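Local structure of putative HAD family hydrolase (Streptomyces avermitilis, 3MMZ) at residues N110-N113 / D114-C117; A128-H131 / D132-G136. The protein probably activates N-acylneuraminates with CTP to give CMP-sialic acids as a whole protein, of which this chain is the KdsC-like HAD hydrolase domain. One frame throughout, in Å; residues are numbered along the deposited sequence.

Contact 1 of 2, residues N110-N113 / D114-C117; sequences NDVN and DLPC. With CA (calcium ion), chain M.
Asp111 and Asp114 are joined through their backbones where the chain turns out of strand 105-109: Asp114 N donates to Asp111 O and Leu115 N to Val112 O, two i to i+3 bonds that wind the loop through a 3-10 turn into helix 115-120. In the Rossmann-like HAD fold the loop after this strand contributes a metal ligand, here Asn110, whose OD1 binds the calcium ion at 2.3 Å. Asp18 and Asp20, probably the DxD pair of the family, complete the site from the same chain. Asp114 ties the turn together. Its OD2 takes two backbone N-H groups: Asp111 N at 3.0 Å, nearly straight and on the anti lone pair, and Asn110 N at 3.0 Å, from above the carboxylate plane. With CG anti to its carbonyl carbon, beside its own backbone N (chi1 -67°), the carboxylate turns back toward the amides of Asn110 and Asp111. A short carboxylate suits this place, since it satisfies two amides of the metal loop while its OD1 bonds Tyr107 and forms a salt bridge with Lys87. The Asn110 amide, its plane 57° from that carboxylate, faces the metal with OD1 while ND2 donates to a metal-bound water. Val112 and Leu115 add a small apolar contact, CB to CD1 at 4.2 Å, and both side chains also reach Val133 of helix 132-137. Pro116, lacking an N-H, fits the first turn of the helix. Asp114 and Asn113 form the second shell: a calcium-bound water donates to Asp114 OD2 and to Asn113 OD1, each at 2.6 Å.

Contact 2 of 2, residues A128-H131 / D132-G136; sequences ASAH and DVVRG. With CA (calcium ion), chain F.
His131 O receives the amide of Arg135 at 3.1 Å, almost along the C=O axis, and a weak bond from Val134 N, which together close the first turn of helix 132-137. The tight part is apolar and lies where Ala130 and His131 meet Val133 and Val134. Ala130 CB meets Val134 CG1 at 3.8 Å. With CG1 anti to the backbone N (chi1 179°), Val134 sets that methyl on Ala130 and its CG2 3.9 Å from His131 CB. A methyl suits Ala130, whose buried CB also lies close to the metal loop of Asn110. His131 occupies the N-cap position of the helix, its ring swung alongside Val133 so that CD2 comes to 3.3 Å from Val133 CG2; the ring also touches Asp111 and Val112. This loop-to-helix junction follows strand 123-126 of the parallel HAD sheet, next to strand 105-109, which leads to Asn110. The other side packs more loosely within the chain, is bridged by water and faces a neighbouring subunit. Arg135 bends at chi3, passing its CD 3.3 Å from Ala130 O, and NE donates to a water lying in the guanidinium plane at 2.8 Å, which in turn donates to Ala128 O. NH1 makes a salt bridge of 3.3 Å with Asp132 OD1, an acid well placed one turn back, while NH1 and NH2 also donate to Val141 O and Thr142 O of a neighbouring subunit. Were Arg135 an alanine, Asp132 would probably lose its positive mate and the two carbonyls of the neighbour their donors. Gly136 O, at the far end of the segment, binds a calcium ion at 2.4 Å, shared with Ala138 and with Gly136 and Ala138 of that same neighbouring subunit.

How the contacts relate
Contact 1 closes before contact 2 opens along the chain, and their centres lie 10 Å apart on the same side of the domain. Each is a loop-to-helix junction after a neighbouring strand of the parallel sheet, 105-109 and 123-126, leading into helices 115-120 and 132-137. The two loops meet directly: Asn110 O probably accepts a hydrogen bond from His131 N at 2.9 Å, and Val134 CG2 packs on the Asp111 backbone. Contact 1 supplies a ligand of the metal site within the domain, whereas contact 2 backs that loop and carries at its end, in Gly136, a ligand of a second calcium site that joins two subunits.

Contact 1 of 2, residues N110-N113 / D114-C117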
loop_
_atom_site.group_PDB
_atom_site.type_symbol
_atom_site.label_atom_id
_atom_site.label_comp_id
_atom_site.label_asym_id
_atom_site.label_seq_id
_atom_site.Cartn_x
_atom_site.Cartn_y
_atom_site.Cartn_z
ATOM N N ASN D 110 -11.850 -9.192 -17.815
ATOM C CA ASN D 110 -11.717 -9.118 -16.356
ATOM C C ASN D 110 -12.727 -9.959 -15.571
ATOM O O ASN D 110 -12.556 -10.124 -14.373
ATOM C CB ASN D 110 -11.857 -7.668 -15.878
ATOM C CG ASN D 110 -13.302 -7.225 -15.831
ATOM O OD1 ASN D 110 -13.969 -7.185 -16.862
ATOM N ND2 ASN D 110 -13.802 -6.923 -14.639
ATOM N N ASP D 111 -13.786 -10.466 -16.210
ATOM C CA ASP D 111 -14.850 -11.120 -15.424
ATOM C C ASP D 111 -15.360 -12.418 -16.047
ATOM O O ASP D 111 -15.016 -12.740 -17.177
ATOM C CB ASP D 111 -16.007 -10.151 -15.116
ATOM C CG ASP D 111 -16.600 -10.356 -13.710
ATOM O OD1 ASP D 111 -16.741 -11.509 -13.239
ATOM O OD2 ASP D 111 -16.944 -9.353 -13.054
ATOM N N VAL D 112 -16.174 -13.162 -15.300
ATOM C CA VAL D 112 -16.607 -14.493 -15.751
ATOM C C VAL D 112 -17.360 -14.486 -17.086
ATOM O O VAL D 112 -17.306 -15.470 -17.848
ATOM C CB VAL D 112 -17.400 -15.250 -14.657
ATOM C CG1 VAL D 112 -16.538 -15.417 -13.417
ATOM C CG2 VAL D 112 -18.710 -14.537 -14.324
ATOM N N ASN D 113 -18.024 -13.373 -17.401
ATOM C CA ASN D 113 -18.679 -13.272 -18.704
ATOM C C ASN D 113 -17.693 -13.142 -19.870
ATOM O O ASN D 113 -18.111 -13.160 -21.023
ATOM C CB ASN D 113 -19.808 -12.219 -18.743
ATOM C CG ASN D 113 -19.304 -10.788 -18.613
ATOM O OD1 ASN D 113 -18.133 -10.491 -18.834
ATOM N ND2 ASN D 113 -20.213 -9.885 -18.269
ATOM N N ASP D 114 -16.394 -13.042 -19.570
ATOM C CA ASP D 114 -15.355 -13.041 -20.612
ATOM C C ASP D 114 -14.815 -14.437 -20.931
ATOM O O ASP D 114 -14.088 -14.622 -21.921
ATOM C CB ASP D 114 -14.188 -12.127 -20.217
ATOM C CG ASP D 114 -14.584 -10.673 -20.171
ATOM O OD1 ASP D 114 -15.136 -10.191 -21.176
ATOM O OD2 ASP D 114 -14.362 -10.021 -19.127
ATOM N N LEU D 115 -15.152 -15.414 -20.095
ATOM C CA LEU D 115 -14.571 -16.749 -20.243
ATOM C C LEU D 115 -14.887 -17.407 -21.591
ATOM O O LEU D 115 -14.010 -18.026 -22.175
ATOM C CB LEU D 115 -14.930 -17.669 -19.062
ATOM C CG LEU D 115 -14.314 -17.232 -17.718
ATOM C CD1 LEU D 115 -14.942 -18.055 -16.589
ATOM C CD2 LEU D 115 -12.797 -17.381 -17.737
ATOM N N PRO D 116 -16.129 -17.259 -22.098
ATOM C CA PRO D 116 -16.382 -17.809 -23.441
ATOM C C PRO D 116 -15.559 -17.130 -24.559
ATOM O O PRO D 116 -15.182 -17.797 -25.530
ATOM C CB PRO D 116 -17.896 -17.594 -23.638
ATOM C CG PRO D 116 -18.450 -17.550 -22.249
ATOM C CD PRO D 116 -17.375 -16.832 -21.438
ATOM N N CYS D 117 -15.277 -15.833 -24.436
ATOM C CA CYS D 117 -14.384 -15.166 -25.395
ATOM C C CYS D 117 -12.957 -15.689 -25.262
ATOM O O CYS D 117 -12.290 -15.923 -26.269
ATOM C CB CYS D 117 -14.389 -13.645 -25.218
ATOM S SG CYS D 117 -15.924 -12.885 -25.760
HETATM CA CA CA M . -15.910 -6.322 -17.840
HETATM O O HOH W 1 -16.707 -5.954 -15.668
HETATM O O HOH W 2 -16.429 -8.500 -18.539
HETATM O O HOH W 3 -17.544 -14.032 -23.201
HETATM O O HOH W 4 -17.915 -5.423 -18.797
#

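Contact 2 of 2, residues A128-H131 / D132-G136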
loop_
_atom_site.group_PDB
_atom_site.type_symbol
_atom_site.label_atom_id
_atom_site.label_comp_id
_atom_site.label_asym_id
_atom_site.label_seq_id
_atom_site.Cartn_x
_atom_site.Cartn_y
_atom_site.Cartn_z
ATOM N N ALA D 128 -4.875 -7.430 -14.074
ATOM C CA ALA D 128 -4.448 -7.836 -12.737
ATOM C C ALA D 128 -5.607 -7.941 -11.758
ATOM O O ALA D 128 -5.606 -8.812 -10.870
ATOM C CB ALA D 128 -3.387 -6.876 -12.200
ATOM N N SER D 129 -6.598 -7.067 -11.947
ATOM C CA SER D 129 -7.765 -6.980 -11.069
ATOM C C SER D 129 -8.905 -7.937 -11.458
ATOM O O SER D 129 -9.992 -7.882 -10.878
ATOM C CB SER D 129 -8.293 -5.534 -11.046
ATOM O OG SER D 129 -8.421 -5.017 -12.363
ATOM N N ALA D 130 -8.664 -8.818 -12.425
ATOM C CA ALA D 130 -9.706 -9.730 -12.896
ATOM C C ALA D 130 -10.161 -10.692 -11.800
ATOM O O ALA D 130 -9.418 -10.983 -10.860
ATOM C CB ALA D 130 -9.242 -10.516 -14.141
ATOM N N HIS D 131 -11.398 -11.158 -11.924
ATOM C CA HIS D 131 -11.931 -12.250 -11.105
ATOM C C HIS D 131 -10.924 -13.419 -11.067
ATOM O O HIS D 131 -10.240 -13.706 -12.056
ATOM C CB HIS D 131 -13.276 -12.695 -11.704
ATOM C CG HIS D 131 -14.008 -13.731 -10.899
ATOM N ND1 HIS D 131 -15.145 -13.444 -10.172
ATOM C CD2 HIS D 131 -13.784 -15.058 -10.735
ATOM C CE1 HIS D 131 -15.584 -14.545 -9.586
ATOM N NE2 HIS D 131 -14.775 -15.540 -9.913
ATOM N N ASP D 132 -10.821 -14.085 -9.915
ATOM C CA ASP D 132 -9.813 -15.142 -9.736
ATOM C C ASP D 132 -9.757 -16.187 -10.854
ATOM O O ASP D 132 -8.673 -16.508 -11.344
ATOM C CB ASP D 132 -9.986 -15.825 -8.377
ATOM C CG ASP D 132 -9.579 -14.936 -7.229
ATOM O OD1 ASP D 132 -8.820 -13.971 -7.459
ATOM O OD2 ASP D 132 -10.003 -15.206 -6.085
ATOM N N VAL D 133 -10.916 -16.701 -11.272
ATOM C CA VAL D 133 -10.958 -17.733 -12.329
ATOM C C VAL D 133 -10.498 -17.198 -13.689
ATOM O O VAL D 133 -9.961 -17.937 -14.512
ATOM C CB VAL D 133 -12.347 -18.430 -12.449
ATOM C CG1 VAL D 133 -12.749 -19.065 -11.117
ATOM C CG2 VAL D 133 -13.409 -17.465 -12.934
ATOM N N VAL D 134 -10.702 -15.901 -13.900
ATOM C CA VAL D 134 -10.320 -15.238 -15.146
ATOM C C VAL D 134 -8.796 -15.085 -15.224
ATOM O O VAL D 134 -8.195 -15.318 -16.271
ATOM C CB VAL D 134 -11.033 -13.864 -15.287
ATOM C CG1 VAL D 134 -10.618 -13.139 -16.578
ATOM C CG2 VAL D 134 -12.549 -14.045 -15.249
ATOM N N ARG D 135 -8.170 -14.703 -14.111
ATOM C CA ARG D 135 -6.703 -14.645 -14.054
ATOM C C ARG D 135 -6.095 -15.992 -14.409
ATOM O O ARG D 135 -5.153 -16.071 -15.205
ATOM C CB ARG D 135 -6.235 -14.219 -12.665
ATOM C CG ARG D 135 -6.399 -12.754 -12.380
ATOM C CD ARG D 135 -6.500 -12.525 -10.886
ATOM N NE ARG D 135 -5.243 -12.593 -10.143
ATOM C CZ ARG D 135 -4.973 -13.470 -9.168
ATOM N NH1 ARG D 135 -5.866 -14.406 -8.824
ATOM N NH2 ARG D 135 -3.802 -13.410 -8.523
ATOM N N GLY D 136 -6.666 -17.060 -13.859
ATOM C CA GLY D 136 -6.200 -18.419 -14.175
ATOM C C GLY D 136 -6.375 -18.785 -15.645
ATOM O O GLY D 136 -5.447 -19.279 -16.286
HETATM CA CA CA F . -3.294 -19.310 -17.361
HETATM O O HOH W 5 -3.357 -10.586 -10.300
HETATM O O HOH W 6 -3.034 -17.541 -15.858
HETATM O O HOH W 7 -2.241 -20.508 -19.313
HETATM O O HOH W 8 -4.620 -21.283 -18.261
#